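PDB 4TME: ethanolamine utilization protein EutL from Clostridium perfringens E str. JGS1987, which forms part of the shell of the ethanolamine-utilization bacterial microcompartment, binding ethanolamine as a trimer whose pore opening is probably controlled allosterically by that substrate. Local coordinates for residues K14-V19 with L36-A41; D61-R66 with I86-S91; M68-G73 with E181-G186; C122-C127 with Y149-P154. All coordinates share one frame; numbering follows the deposited sequence.

Contact 1. Residues K14-V19 with L36-A41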
loop_
_atom_site.group_PDB
_atom_site.type_symbol
_atom_site.label_atom_id
_atom_site.label_comp_id
_atom_site.label_asym_id
_atom_site.label_seq_id
_atom_site.Cartn_x
_atom_site.Cartn_y
_atom_site.Cartn_z
ATOM N N LYS C 14 2.923 19.410 -15.438
ATOM C CA LYS C 14 3.800 20.559 -15.172
ATOM C C LYS C 14 5.216 20.310 -15.678
ATOM O O LYS C 14 5.626 19.150 -15.874
ATOM C CB LYS C 14 3.863 20.875 -13.655
ATOM C CG LYS C 14 2.613 21.440 -13.046
ATOM C CD LYS C 14 2.437 22.917 -13.506
ATOM C CE LYS C 14 1.022 23.315 -13.450
ATOM N NZ LYS C 14 0.895 24.768 -13.739
ATOM N N ILE C 15 5.957 21.394 -15.898
ATOM C CA ILE C 15 7.362 21.294 -16.274
ATOM C C ILE C 15 8.224 21.942 -15.194
ATOM O O ILE C 15 7.850 22.970 -14.624
ATOM C CB ILE C 15 7.641 21.955 -17.646
ATOM C CG1 ILE C 15 7.073 21.056 -18.745
ATOM C CG2 ILE C 15 9.166 22.179 -17.866
ATOM C CD1 ILE C 15 7.226 21.611 -20.156
ATOM N N ILE C 16 9.342 21.288 -14.894
ATOM C CA ILE C 16 10.436 21.862 -14.110
ATOM C C ILE C 16 11.608 22.126 -15.048
ATOM O O ILE C 16 12.178 21.190 -15.622
ATOM C CB ILE C 16 10.908 20.912 -12.963
ATOM C CG1 ILE C 16 9.837 20.761 -11.904
ATOM C CG2 ILE C 16 12.231 21.417 -12.343
ATOM C CD1 ILE C 16 10.138 19.634 -10.889
ATOM N N SER C 17 11.976 23.388 -15.233
ATOM C CA SER C 17 13.149 23.676 -16.062
ATOM C C SER C 17 14.344 23.792 -15.123
ATOM O O SER C 17 14.197 24.193 -13.961
ATOM C CB SER C 17 12.946 24.943 -16.883
ATOM O OG SER C 17 12.600 26.012 -16.044
ATOM N N ASN C 18 15.504 23.379 -15.602
ATOM C CA ASN C 18 16.741 23.539 -14.854
ATOM C C ASN C 18 16.580 22.934 -13.464
ATOM O O ASN C 18 16.625 23.632 -12.454
ATOM C CB ASN C 18 17.116 25.015 -14.770
ATOM C CG ASN C 18 17.169 25.676 -16.145
ATOM O OD1 ASN C 18 17.801 25.161 -17.071
ATOM N ND2 ASN C 18 16.489 26.815 -16.286
ATOM N N VAL C 19 16.355 21.629 -13.444
ATOM C CA VAL C 19 16.083 20.924 -12.208
ATOM C C VAL C 19 17.236 21.150 -11.226
ATOM O O VAL C 19 18.413 21.156 -11.599
ATOM C CB VAL C 19 15.862 19.405 -12.463
ATOM C CG1 VAL C 19 17.112 18.759 -13.021
ATOM C CG2 VAL C 19 15.425 18.719 -11.189
ATOM N N LEU C 36 12.452 18.442 -16.334
ATOM C CA LEU C 36 11.494 17.373 -16.031
ATOM C C LEU C 36 10.082 17.730 -16.472
ATOM O O LEU C 36 9.669 18.874 -16.360
ATOM C CB LEU C 36 11.464 17.070 -14.528
ATOM C CG LEU C 36 12.800 16.739 -13.853
ATOM C CD1 LEU C 36 12.537 16.539 -12.349
ATOM C CD2 LEU C 36 13.443 15.522 -14.466
ATOM N N GLY C 37 9.349 16.736 -16.957
ATOM C CA GLY C 37 7.930 16.876 -17.210
ATOM C C GLY C 37 7.207 15.936 -16.263
ATOM O O GLY C 37 7.556 14.765 -16.172
ATOM N N LEU C 38 6.226 16.478 -15.542
ATOM C CA LEU C 38 5.474 15.786 -14.503
ATOM C C LEU C 38 4.035 15.556 -14.969
ATOM O O LEU C 38 3.401 16.491 -15.484
ATOM C CB LEU C 38 5.453 16.618 -13.210
ATOM C CG LEU C 38 6.741 17.215 -12.632
ATOM C CD1 LEU C 38 6.422 18.165 -11.467
ATOM C CD2 LEU C 38 7.680 16.122 -12.161
ATOM N N ILE C 39 3.493 14.362 -14.736
ATOM C CA ILE C 39 2.107 14.094 -15.082
ATOM C C ILE C 39 1.447 13.173 -14.069
ATOM O O ILE C 39 2.077 12.237 -13.563
ATOM C CB ILE C 39 1.997 13.486 -16.510
ATOM C CG1 ILE C 39 0.538 13.415 -16.963
ATOM C CG2 ILE C 39 2.690 12.141 -16.601
ATOM C CD1 ILE C 39 0.413 13.110 -18.475
ATOM N N THR C 40 0.184 13.462 -13.759
ATOM C CA THR C 40 -0.666 12.530 -13.016
ATOM C C THR C 40 -1.961 12.301 -13.763
ATOM O O THR C 40 -2.408 13.141 -14.554
ATOM C CB THR C 40 -1.006 13.014 -11.586
ATOM O OG1 THR C 40 -1.838 14.171 -11.644
ATOM C CG2 THR C 40 0.255 13.339 -10.806
ATOM N N ALA C 41 -2.563 11.154 -13.509
ATOM C CA ALA C 41 -3.761 10.732 -14.212
ATOM C C ALA C 41 -4.531 9.724 -13.355
ATOM O O ALA C 41 -3.999 9.225 -12.363
ATOM C CB ALA C 41 -3.381 10.115 -15.548
#
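The carbonyl oxygen K14 O is held by one hydrogen bond and one CA-H contact. L38 N lies 2.8 Å from K14 O, almost along the C=O axis and nearly straight at 174°, while the CA of G37 comes up beside it. K14 N returns a bond to L38 O, and the same two-way exchange joins I16 with L36, where I16 N meets L36 O at 2.8 Å. These antiparallel hydrogen-bonded pairs flank the non-hydrogen-bonded pair I15–G37. There the CA of I15 approaches L36 O at 3.3 Å.

The I16 and L36 side chains run side by side. The CD1 tip of I16 sits 4.0 Å from L38 CD1, the two chains crossing obliquely. Beyond the strand, V19 turns back so that its CG2 rests 3.8 Å from L36 CD1. L155 and D162 of the second subunit pack on L38 and I16, whereas I15 projects to the other side onto helix 92-106. The K14 chain leads away from the pair, and its NZ is hydrogen-bonded to N213 O and G216 O of the second subunit.

Backbone bonds thus set the strand pairing, the aliphatic face is buried partly by the second subunit, at I16 and L38, and partly by its own chain, at L36 and V19, and the lysine ammonium is hydrogen-bonded across that interface.

Contact 2. Residues D61-R66 with I86-S91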
loop_
_atom_site.group_PDB
_atom_site.type_symbol
_atom_site.label_atom_id
_atom_site.label_comp_id
_atom_site.label_asym_id
_atom_site.label_seq_id
_atom_site.Cartn_x
_atom_site.Cartn_y
_atom_site.Cartn_z
ATOM N N ASP C 61 13.425 10.599 -21.520
ATOM C CA ASP C 61 13.496 9.298 -20.842
ATOM C C ASP C 61 12.451 9.262 -19.741
ATOM O O ASP C 61 12.206 10.276 -19.094
ATOM C CB ASP C 61 14.867 9.071 -20.200
ATOM C CG ASP C 61 16.005 9.012 -21.198
ATOM O OD1 ASP C 61 15.891 8.304 -22.215
ATOM O OD2 ASP C 61 17.036 9.668 -20.942
ATOM N N VAL C 62 11.841 8.096 -19.476
ATOM C CA VAL C 62 11.004 7.978 -18.281
ATOM C C VAL C 62 11.912 7.708 -17.104
ATOM O O VAL C 62 12.593 6.677 -17.086
ATOM C CB VAL C 62 9.975 6.863 -18.427
ATOM C CG1 VAL C 62 9.117 6.731 -17.151
ATOM C CG2 VAL C 62 9.120 7.135 -19.666
ATOM N N VAL C 63 11.944 8.624 -16.137
ATOM C CA VAL C 63 12.877 8.490 -15.018
ATOM C C VAL C 63 12.162 8.184 -13.720
ATOM O O VAL C 63 12.807 7.846 -12.714
ATOM C CB VAL C 63 13.743 9.758 -14.843
ATOM C CG1 VAL C 63 14.597 9.956 -16.092
ATOM C CG2 VAL C 63 12.902 10.990 -14.528
ATOM N N TYR C 64 10.837 8.276 -13.740
ATOM C CA TYR C 64 10.035 7.992 -12.553
ATOM C C TYR C 64 8.637 7.592 -12.977
ATOM O O TYR C 64 8.027 8.228 -13.844
ATOM C CB TYR C 64 10.005 9.222 -11.631
ATOM C CG TYR C 64 9.648 8.897 -10.184
ATOM C CD1 TYR C 64 8.330 8.790 -9.792
ATOM C CD2 TYR C 64 10.639 8.701 -9.239
ATOM C CE1 TYR C 64 7.994 8.483 -8.452
ATOM C CE2 TYR C 64 10.322 8.410 -7.925
ATOM C CZ TYR C 64 8.989 8.303 -7.542
ATOM O OH TYR C 64 8.690 7.979 -6.217
ATOM N N ALA C 65 8.106 6.517 -12.386
ATOM C CA ALA C 65 6.799 6.017 -12.773
ATOM C C ALA C 65 6.245 5.136 -11.673
ATOM O O ALA C 65 6.705 3.995 -11.507
ATOM C CB ALA C 65 6.897 5.214 -14.091
ATOM N N ARG C 66 5.302 5.660 -10.903
ATOM C CA ARG C 66 4.759 4.919 -9.756
ATOM C C ARG C 66 3.254 5.075 -9.631
ATOM O O ARG C 66 2.704 6.145 -9.926
ATOM C CB ARG C 66 5.396 5.386 -8.442
ATOM C CG ARG C 66 6.895 5.128 -8.252
ATOM C CD ARG C 66 7.214 3.654 -8.057
ATOM N NE ARG C 66 6.398 3.023 -6.998
ATOM C CZ ARG C 66 6.575 3.177 -5.684
ATOM N NH1 ARG C 66 7.552 3.934 -5.209
ATOM N NH2 ARG C 66 5.768 2.552 -4.821
ATOM N N ILE C 86 7.296 10.854 -14.520
ATOM C CA ILE C 86 8.259 11.923 -14.750
ATOM C C ILE C 86 9.115 11.617 -15.960
ATOM O O ILE C 86 9.784 10.575 -16.036
ATOM C CB ILE C 86 9.185 12.161 -13.522
ATOM C CG1 ILE C 86 8.341 12.475 -12.291
ATOM C CG2 ILE C 86 10.160 13.351 -13.796
ATOM C CD1 ILE C 86 9.125 12.722 -11.001
ATOM N N LEU C 87 9.054 12.528 -16.925
ATOM C CA LEU C 87 9.920 12.524 -18.093
ATOM C C LEU C 87 11.112 13.428 -17.837
ATOM O O LEU C 87 10.971 14.453 -17.176
ATOM C CB LEU C 87 9.174 13.037 -19.333
ATOM C CG LEU C 87 8.008 12.189 -19.830
ATOM C CD1 LEU C 87 7.287 12.985 -20.927
ATOM C CD2 LEU C 87 8.516 10.882 -20.389
ATOM N N ALA C 88 12.278 13.053 -18.341
ATOM C CA ALA C 88 13.449 13.928 -18.258
ATOM C C ALA C 88 14.065 14.093 -19.646
ATOM O O ALA C 88 14.104 13.170 -20.452
ATOM C CB ALA C 88 14.481 13.387 -17.279
ATOM N N GLY C 89 14.552 15.295 -19.909
ATOM C CA GLY C 89 15.181 15.581 -21.182
ATOM C C GLY C 89 16.150 16.733 -21.035
ATOM O O GLY C 89 16.259 17.319 -19.967
ATOM N N PRO C 90 16.856 17.061 -22.117
ATOM C CA PRO C 90 17.926 18.065 -22.111
ATOM C C PRO C 90 17.433 19.497 -22.078
ATOM O O PRO C 90 18.227 20.392 -21.802
ATOM C CB PRO C 90 18.658 17.800 -23.431
ATOM C CG PRO C 90 17.630 17.200 -24.311
ATOM C CD PRO C 90 16.809 16.332 -23.396
ATOM N N SER C 91 16.163 19.718 -22.388
ATOM C CA SER C 91 15.633 21.077 -22.445
ATOM C C SER C 91 14.158 21.074 -22.140
ATOM O O SER C 91 13.491 20.051 -22.269
ATOM C CB SER C 91 15.855 21.675 -23.836
ATOM O OG SER C 91 15.040 20.985 -24.777
#
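The ring of Y64 meets I86 at its root: the methyl CD1 of I86 approaches obliquely, 3.9 Å from Y64 CG. With CG anti to the backbone N (chi1 -159°), the ring then leads away from I86, and its hydroxyl is hydrogen-bonded to P178 O of the second subunit. The carboxylate of D61 has its partner outside the pair, OD2 being hydrogen-bonded to H33.

Behind this meeting lies a classic beta bulge, in which V63 and Y64 together face the single residue I86. V63 N donates to I86 O at 2.9 Å, nearly along the C=O axis, and Y64 N adds a weak bond to the same oxygen. I86 N answers to Y64 O at 2.8 Å, reaching it from above the carbonyl plane. Before the bulge, D61 and A88 exchange regular backbone bonds. The psi of V63, -9°, marks the kink, and the extra residue, V63, packs its two methyls on the partner strand: CG1 sits 3.6 Å from A88 CB, and CG2 lies 3.7 Å from I86 CG2.

V62 CG2 and L87 CD2 touch on the other face, against L51 of helix 44-57. Strand 61-67 is the outermost strand of its four-stranded sheet within the chain, while strand 83-89 lies between it and strand 35-41, whose L36 and L38 pack on I86; past G89, S91 caps helix 92-106.

Contact 3. Residues M68-G73 with E181-G186. With ETA (ethanolamine), chain K.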
loop_
_atom_site.group_PDB
_atom_site.type_symbol
_atom_site.label_atom_id
_atom_site.label_comp_id
_atom_site.label_asym_id
_atom_site.label_seq_id
_atom_site.Cartn_x
_atom_site.Cartn_y
_atom_site.Cartn_z
ATOM N N MET C 68 -0.378 4.744 -7.222
ATOM C CA MET C 68 -0.842 5.127 -5.887
ATOM C C MET C 68 -1.569 3.985 -5.167
ATOM O O MET C 68 -2.352 3.229 -5.780
ATOM C CB MET C 68 -1.789 6.325 -5.950
ATOM C CG MET C 68 -1.206 7.539 -6.645
ATOM S SD MET C 68 0.161 8.268 -5.724
ATOM C CE MET C 68 1.474 8.165 -6.883
ATOM N N TYR C 69 -1.378 3.900 -3.850
ATOM C CA TYR C 69 -2.019 2.816 -3.082
ATOM C C TYR C 69 -3.537 2.907 -3.128
ATOM O O TYR C 69 -4.123 3.954 -2.848
ATOM C CB TYR C 69 -1.525 2.817 -1.620
ATOM C CG TYR C 69 -0.069 2.506 -1.504
ATOM C CD1 TYR C 69 0.400 1.198 -1.693
ATOM C CD2 TYR C 69 0.856 3.496 -1.193
ATOM C CE1 TYR C 69 1.737 0.903 -1.578
ATOM C CE2 TYR C 69 2.216 3.202 -1.080
ATOM C CZ TYR C 69 2.643 1.898 -1.284
ATOM O OH TYR C 69 3.974 1.591 -1.182
ATOM N N ALA C 70 -4.151 1.796 -3.564
ATOM C CA ALA C 70 -5.591 1.551 -3.579
ATOM C C ALA C 70 -6.322 2.272 -4.705
ATOM O O ALA C 70 -7.539 2.223 -4.766
ATOM C CB ALA C 70 -6.225 1.898 -2.222
ATOM N N GLY C 71 -5.571 2.884 -5.619
ATOM C CA GLY C 71 -6.135 3.365 -6.877
ATOM C C GLY C 71 -6.904 4.680 -6.847
ATOM O O GLY C 71 -7.155 5.281 -5.791
ATOM N N ALA C 72 -7.317 5.140 -8.028
ATOM C CA ALA C 72 -7.813 6.504 -8.168
ATOM C C ALA C 72 -9.104 6.762 -7.412
ATOM O O ALA C 72 -9.351 7.881 -6.957
ATOM C CB ALA C 72 -8.022 6.829 -9.656
ATOM N N GLY C 73 -9.950 5.747 -7.307
ATOM C CA GLY C 73 -11.225 5.919 -6.630
ATOM C C GLY C 73 -11.075 6.123 -5.122
ATOM O O GLY C 73 -12.022 6.547 -4.422
ATOM N N GLU C 181 0.308 -1.559 -6.384
ATOM C CA GLU C 181 -0.216 -0.553 -5.458
ATOM C C GLU C 181 -1.722 -0.373 -5.595
ATOM O O GLU C 181 -2.411 -0.174 -4.590
ATOM C CB GLU C 181 0.486 0.805 -5.654
ATOM C CG GLU C 181 1.932 0.827 -5.149
ATOM C CD GLU C 181 2.963 0.293 -6.140
ATOM O OE1 GLU C 181 2.599 -0.164 -7.253
ATOM O OE2 GLU C 181 4.165 0.344 -5.801
ATOM N N THR C 182 -2.247 -0.496 -6.821
ATOM C CA THR C 182 -3.666 -0.283 -7.061
ATOM C C THR C 182 -4.497 -1.570 -6.902
ATOM O O THR C 182 -5.680 -1.561 -7.223
ATOM C CB THR C 182 -3.950 0.287 -8.472
ATOM O OG1 THR C 182 -3.562 -0.651 -9.489
ATOM C CG2 THR C 182 -3.189 1.619 -8.685
ATOM N N ASN C 183 -3.863 -2.634 -6.417
ATOM C CA ASN C 183 -4.513 -3.939 -6.213
ATOM C C ASN C 183 -4.943 -4.607 -7.517
ATOM O O ASN C 183 -5.996 -5.244 -7.602
ATOM C CB ASN C 183 -5.701 -3.800 -5.256
ATOM C CG ASN C 183 -5.258 -3.330 -3.885
ATOM O OD1 ASN C 183 -4.211 -3.755 -3.404
ATOM N ND2 ASN C 183 -5.992 -2.382 -3.292
ATOM N N PHE C 184 -4.097 -4.453 -8.527
ATOM C CA PHE C 184 -4.202 -5.186 -9.785
ATOM C C PHE C 184 -2.987 -6.112 -9.945
ATOM O O PHE C 184 -2.151 -6.261 -9.037
ATOM C CB PHE C 184 -4.319 -4.199 -10.962
ATOM C CG PHE C 184 -5.707 -3.643 -11.148
ATOM C CD1 PHE C 184 -6.226 -2.685 -10.278
ATOM C CD2 PHE C 184 -6.509 -4.083 -12.189
ATOM C CE1 PHE C 184 -7.517 -2.175 -10.475
ATOM C CE2 PHE C 184 -7.790 -3.578 -12.385
ATOM C CZ PHE C 184 -8.298 -2.622 -11.518
ATOM N N ALA C 185 -2.900 -6.761 -11.103
ATOM C CA ALA C 185 -1.830 -7.702 -11.384
ATOM C C ALA C 185 -1.789 -7.919 -12.877
ATOM O O ALA C 185 -2.660 -7.426 -13.601
ATOM C CB ALA C 185 -2.068 -9.022 -10.658
ATOM N N GLY C 186 -0.808 -8.679 -13.347
ATOM C CA GLY C 186 -0.750 -8.985 -14.771
ATOM C C GLY C 186 0.678 -9.170 -15.224
ATOM O O GLY C 186 1.513 -9.630 -14.444
HETATM C CA ETA K . -5.570 -0.296 -13.037
HETATM N N ETA K . -4.992 0.345 -11.875
HETATM C C ETA K . -6.841 0.420 -13.471
HETATM O O ETA K . -6.636 1.786 -13.720
HETATM O O HOH W 1 4.855 -0.254 -3.158
HETATM O O HOH W 2 -8.325 -0.825 -4.229
HETATM O O HOH W 3 -7.562 0.304 -7.513
#
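E181 opens the contact with its aliphatic part, laying CG obliquely against the ring of Y69, 3.6 Å from CE1. A bend at chi2 (84°) turns the carboxylate along the tyrosine, so that one water bridges E181 OE2 and Y69 OH; OE2 also forms a salt bridge with R66. The E181 carbonyl oxygen takes A70 N at 2.8 Å in a straight bond (176°), although the donor stands above the carbonyl plane, and the CA of Y69 approaches the same oxygen.

T182 divides its branches. CG2 rests 3.4 Å from M68 O, while OG1, in the crowded position between the backbone N and carbonyl carbon, accepts a bond from the ethanolamine nitrogen N at 3.0 Å. E82 and D44 also bond the ligand. The partner segment here is a type II turn, M68 to G71, closed by a 3.2 Å bond from G71 N to M68 O. It belongs to the first of two BMC domains and T182 to the second, so the contact joins the domains at the subunit interface, where Y69 meets Y69 of a neighbouring subunit edge-to-face.

N183 reaches along A70: its ND2 donates to a water that lies within hydrogen-bonding distance of A70 O, while OD1 accepts Y69 N of the third subunit. F184 then offers one ring face to ethanolamine, whose CA lies 3.6 Å above the plane, over the ring centre; the carbonyl carbon of T182 lies at the ring edge. With A185 and G186 the chain enters strand 185-191, where A185 pairs with A152 and G186 with F176.

Contact 4. Residues C122-C127 with Y149-P154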
loop_
_atom_site.group_PDB
_atom_site.type_symbol
_atom_site.label_atom_id
_atom_site.label_comp_id
_atom_site.label_asym_id
_atom_site.label_seq_id
_atom_site.Cartn_x
_atom_site.Cartn_y
_atom_site.Cartn_z
ATOM N N CYS C 122 -12.723 -4.747 -14.550
ATOM C CA CYS C 122 -12.176 -4.209 -15.782
ATOM C C CYS C 122 -10.761 -4.720 -16.009
ATOM O O CYS C 122 -10.086 -5.170 -15.062
ATOM C CB CYS C 122 -12.170 -2.682 -15.749
ATOM S SG CYS C 122 -11.084 -2.012 -14.465
ATOM N N TYR C 123 -10.299 -4.623 -17.252
ATOM C CA TYR C 123 -8.992 -5.145 -17.603
ATOM C C TYR C 123 -8.385 -4.350 -18.741
ATOM O O TYR C 123 -9.071 -3.610 -19.452
ATOM C CB TYR C 123 -9.095 -6.618 -18.021
ATOM C CG TYR C 123 -9.996 -6.827 -19.217
ATOM C CD1 TYR C 123 -11.361 -7.046 -19.060
ATOM C CD2 TYR C 123 -9.489 -6.807 -20.505
ATOM C CE1 TYR C 123 -12.189 -7.227 -20.159
ATOM C CE2 TYR C 123 -10.303 -6.983 -21.595
ATOM C CZ TYR C 123 -11.651 -7.198 -21.422
ATOM O OH TYR C 123 -12.451 -7.380 -22.527
ATOM N N TYR C 124 -7.081 -4.520 -18.885
ATOM C CA TYR C 124 -6.285 -3.897 -19.948
ATOM C C TYR C 124 -5.655 -5.016 -20.741
ATOM O O TYR C 124 -5.046 -5.909 -20.160
ATOM C CB TYR C 124 -5.217 -3.018 -19.326
ATOM C CG TYR C 124 -4.471 -2.016 -20.215
ATOM C CD1 TYR C 124 -5.155 -1.065 -20.955
ATOM C CD2 TYR C 124 -3.073 -1.957 -20.189
ATOM C CE1 TYR C 124 -4.466 -0.134 -21.702
ATOM C CE2 TYR C 124 -2.374 -1.018 -20.939
ATOM C CZ TYR C 124 -3.079 -0.108 -21.675
ATOM O OH TYR C 124 -2.378 0.860 -22.412
ATOM N N ALA C 125 -5.805 -4.973 -22.053
ATOM C CA ALA C 125 -5.218 -5.982 -22.924
ATOM C C ALA C 125 -4.731 -5.255 -24.166
ATOM O O ALA C 125 -5.395 -5.251 -25.208
ATOM C CB ALA C 125 -6.223 -7.055 -23.268
ATOM N N GLN C 126 -3.592 -4.593 -24.009
ATOM C CA GLN C 126 -3.108 -3.628 -24.987
ATOM C C GLN C 126 -1.942 -4.231 -25.738
ATOM O O GLN C 126 -0.961 -4.674 -25.140
ATOM C CB GLN C 126 -2.697 -2.332 -24.285
ATOM C CG GLN C 126 -2.104 -1.246 -25.197
ATOM C CD GLN C 126 -3.122 -0.583 -26.109
ATOM O OE1 GLN C 126 -4.336 -0.741 -25.945
ATOM N NE2 GLN C 126 -2.625 0.162 -27.092
ATOM N N CYS C 127 -2.053 -4.252 -27.055
ATOM C CA CYS C 127 -0.955 -4.688 -27.875
ATOM C C CYS C 127 -0.116 -3.451 -28.176
ATOM O O CYS C 127 -0.581 -2.538 -28.852
ATOM C CB CYS C 127 -1.458 -5.350 -29.149
ATOM S SG CYS C 127 -0.129 -6.035 -30.153
ATOM N N TYR C 149 0.479 -6.033 -23.088
ATOM C CA TYR C 149 0.427 -5.383 -21.772
ATOM C C TYR C 149 -0.904 -5.775 -21.146
ATOM O O TYR C 149 -1.956 -5.302 -21.571
ATOM C CB TYR C 149 0.583 -3.869 -21.965
ATOM C CG TYR C 149 0.857 -3.043 -20.715
ATOM C CD1 TYR C 149 0.469 -3.455 -19.446
ATOM C CD2 TYR C 149 1.511 -1.820 -20.832
ATOM C CE1 TYR C 149 0.728 -2.656 -18.313
ATOM C CE2 TYR C 149 1.764 -1.034 -19.746
ATOM C CZ TYR C 149 1.363 -1.436 -18.493
ATOM O OH TYR C 149 1.625 -0.632 -17.419
ATOM N N LEU C 150 -0.842 -6.718 -20.194
ATOM C CA LEU C 150 -2.028 -7.410 -19.674
ATOM C C LEU C 150 -2.219 -7.068 -18.197
ATOM O O LEU C 150 -1.314 -7.316 -17.394
ATOM C CB LEU C 150 -1.866 -8.920 -19.842
ATOM C CG LEU C 150 -1.500 -9.375 -21.261
ATOM C CD1 LEU C 150 -1.353 -10.897 -21.337
ATOM C CD2 LEU C 150 -2.524 -8.897 -22.277
ATOM N N VAL C 151 -3.369 -6.485 -17.851
ATOM C CA VAL C 151 -3.653 -6.108 -16.467
ATOM C C VAL C 151 -5.094 -6.446 -16.105
ATOM O O VAL C 151 -6.001 -6.181 -16.870
ATOM C CB VAL C 151 -3.415 -4.599 -16.228
ATOM C CG1 VAL C 151 -3.633 -4.246 -14.752
ATOM C CG2 VAL C 151 -2.010 -4.207 -16.652
ATOM N N ALA C 152 -5.291 -7.050 -14.937
ATOM C CA ALA C 152 -6.633 -7.297 -14.422
ATOM C C ALA C 152 -6.570 -7.426 -12.906
ATOM O O ALA C 152 -5.492 -7.411 -12.324
ATOM C CB ALA C 152 -7.226 -8.568 -15.051
ATOM N N PRO C 153 -7.735 -7.530 -12.251
ATOM C CA PRO C 153 -7.660 -7.719 -10.795
ATOM C C PRO C 153 -6.991 -9.066 -10.471
ATOM O O PRO C 153 -6.849 -9.897 -11.357
ATOM C CB PRO C 153 -9.128 -7.663 -10.361
ATOM C CG PRO C 153 -9.801 -6.846 -11.459
ATOM C CD PRO C 153 -9.117 -7.316 -12.714
ATOM N N PRO C 154 -6.562 -9.273 -9.223
ATOM C CA PRO C 154 -5.622 -10.363 -8.908
ATOM C C PRO C 154 -5.989 -11.776 -9.412
ATOM O O PRO C 154 -5.155 -12.351 -10.108
ATOM C CB PRO C 154 -5.567 -10.310 -7.373
ATOM C CG PRO C 154 -5.747 -8.833 -7.107
ATOM C CD PRO C 154 -6.834 -8.439 -8.035
#
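Residues 122-127 and 149-152 run almost exactly antiparallel (175°), and four backbone hydrogen bonds, two each for the pairs Y124–V151 and Q126–Y149, tie them together; V151 N sits on a lone pair of Y124 O, 2.9 Å away. Between these pairs A125 faces L150 as a non-hydrogen-bonded pair.

Aromatic packing dominates one face of this ladder. Y124 turns an edge toward the face of Y149 in a T-shaped stack, centroids 5.2 Å apart and planes at 78°, with CE2 of Y124 standing 3.8 Å from CG of Y149, toward the rim of that ring. Q126 CB lies over one face of the Y124 ring, toward its rim, and V151 flanks the same tyrosine, the two CB atoms 3.9 Å apart. Both hydroxyls are engaged: Y124 with T49, Y149 with D45. On the opposite face Y123, L150 and A152 meet helix 193-212.

The ladder ends where P153 has no N-H to give. Its CD comes within 3.3 Å of C122 O, a buried carbonyl without a polar partner in the model. P153 is the N-cap residue of helix 154-167.

Such a sheet with helices packed on it is typical of the BMC fold, and the tyrosine face borders an ethanolamine site: V151 and D45 line the pocket, so the Y149 hydroxyl, bonded to D45, is placed as a second-shell group and may steady it.

Overall arrangement
Contacts 1 and 2 belong to the same four-stranded sheet, joined by a probable hydrogen bond between G37 O and L87 N and through the packing of L36 and L38 on I86 and A88. Contact 4 lies in the other sheet, about 24 to 28 Å from those two, centre to centre. Contact 3 connects the halves: E181 bonds R66 of contact 2, and A185 enters the sheet of contact 4 beside A152. Contacts 1, 3 and 4 are largely buried, whereas contact 2 is only partly so. Chemistry follows place: aliphatic packing in contact 1, a bulge on the strand outermost within the chain in contact 2, aromatic stacking in contact 4, and water, charge and ligand in the loop meeting of contact 3.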